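Local coordinates for hypothetical protein (Pyrococcus furiosus, PDB 2FZF) that is of unknown function but belongs to the rubrerythrin family, whose members are ferritin-like helical-bundle proteins that typically bind a di-iron centre, at the interface of chains A and B. Sequence-based numbering; all coordinates share one arbitrary frame. Chains: chain A/B, hypothetical protein.

The interface of chains A and B. Residues chain A 149, 152-153, 155-156; chain B 145-146, 149, 152.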
# COMPACT_ATOMS: atom_id res chain seq x y z
N GLY A 149 2.16 -3.42 -1.95
CA GLY A 149 1.52 -2.32 -1.26
C GLY A 149 0.11 -2.64 -0.79
O GLY A 149 -0.30 -2.21 0.29
N TYR A 152 0.29 -4.67 2.47
CA TYR A 152 0.49 -3.92 3.71
C TYR A 152 -0.77 -3.14 4.09
O TYR A 152 -1.16 -3.09 5.27
CB TYR A 152 1.70 -2.98 3.58
CG TYR A 152 3.03 -3.70 3.74
CD1 TYR A 152 3.36 -4.36 4.93
CD2 TYR A 152 3.95 -3.76 2.69
CE1 TYR A 152 4.57 -5.05 5.08
CE2 TYR A 152 5.17 -4.44 2.82
CZ TYR A 152 5.46 -5.08 4.02
OH TYR A 152 6.65 -5.75 4.16
N THR A 153 -1.43 -2.55 3.09
CA THR A 153 -2.66 -1.82 3.37
C THR A 153 -3.65 -2.79 4.00
O THR A 153 -4.27 -2.49 5.02
CB THR A 153 -3.28 -1.22 2.08
OG1 THR A 153 -2.32 -0.38 1.43
CG2 THR A 153 -4.52 -0.40 2.40
N ARG A 155 -3.14 -5.56 5.72
CA ARG A 155 -2.73 -6.00 7.05
C ARG A 155 -3.01 -4.88 8.07
O ARG A 155 -3.31 -5.14 9.24
CB ARG A 155 -1.23 -6.36 7.06
CG ARG A 155 -0.74 -7.08 8.33
CD ARG A 155 0.74 -6.78 8.62
NE ARG A 155 1.68 -7.68 7.97
CZ ARG A 155 2.98 -7.45 7.84
NH1 ARG A 155 3.75 -8.35 7.24
NH2 ARG A 155 3.53 -6.33 8.29
N ALA A 156 -2.91 -3.63 7.63
CA ALA A 156 -3.19 -2.53 8.53
C ALA A 156 -4.65 -2.69 8.94
O ALA A 156 -4.99 -2.73 10.13
CB ALA A 156 -2.96 -1.18 7.84
N ASP B 145 2.23 -0.13 8.86
CA ASP B 145 1.79 -0.81 7.64
C ASP B 145 1.32 0.17 6.56
O ASP B 145 1.64 0.01 5.39
CB ASP B 145 0.70 -1.83 7.96
CG ASP B 145 1.25 -3.04 8.68
OD1 ASP B 145 2.44 -3.34 8.46
OD2 ASP B 145 0.50 -3.70 9.44
N MET B 146 0.55 1.17 6.96
CA MET B 146 0.09 2.15 6.00
C MET B 146 1.29 2.87 5.38
O MET B 146 1.35 3.06 4.16
CB MET B 146 -0.86 3.13 6.67
CG MET B 146 -2.21 2.52 7.03
SD MET B 146 -3.05 1.73 5.60
CE MET B 146 -2.97 3.06 4.37
N GLY B 149 3.08 0.69 3.07
CA GLY B 149 2.21 0.60 1.92
C GLY B 149 2.43 1.78 0.98
O GLY B 149 2.49 1.59 -0.24
N TYR B 152 5.71 1.31 -1.37
CA TYR B 152 5.57 0.51 -2.58
C TYR B 152 4.72 1.22 -3.63
O TYR B 152 5.04 1.21 -4.82
CB TYR B 152 4.99 -0.85 -2.21
CG TYR B 152 5.99 -1.68 -1.42
CD1 TYR B 152 7.13 -2.20 -2.03
CD2 TYR B 152 5.82 -1.90 -0.06
CE1 TYR B 152 8.09 -2.92 -1.31
CE2 TYR B 152 6.77 -2.60 0.68
CZ TYR B 152 7.90 -3.11 0.05
OH TYR B 152 8.84 -3.80 0.78
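A:Gly149 and B:Gly149 face the CB atoms of B:Tyr152 and A:Tyr152 where two helices, A 134-164 and its copy B 134-162, pack antiparallel with regular helical backbone torsions about a two-fold axis. This helix-to-helix contact belongs to the deposited dimer, which may be the biological assembly, though the structure alone does not show it. With no side chain on the glycines, the tyrosines can lie close to the opposing backbone: B:Tyr152 CB sits 3.8 Å from A:Gly149 N, and A:Tyr152 CB is 4.0 Å from B:Gly149 CA. The two tyrosine rings lie nearly parallel, side by side, with their CD2-CE2 edges together, while the side chains themselves cross at a slant. Further along, A:Arg155 reaches across to B:Asp145 in a salt bridge that is also a hydrogen bond, NH2 to OD1 at 3.2 Å. The guanidinium meets the syn side of that oxygen, 29° out of the carboxylate plane, and the bond is bent, 138° at the hydrogen. The arginine chain turns at chi3 (-89°), and its aliphatic part runs past the other carboxylate oxygen, OD2. NH2 also lies in the ring plane at the edge of A:Tyr152, and OD1 comes against CD1 of the same ring, so acid and arginine share that edge. With B:Asp145 shortened to an alanine, the A:Arg155 guanidinium would probably lose its charged mate and be freer to turn away from the ring. On the other flank the contact is apolar: A:Ala156 CB touches B:Asp145 CB and, 3.7 Å away, B:Met146 SD. The same sulfur lies near the methyl of A:Thr153, whose hydroxyl OG1 donates a 3.0 Å hydrogen bond to A:Gly149 O.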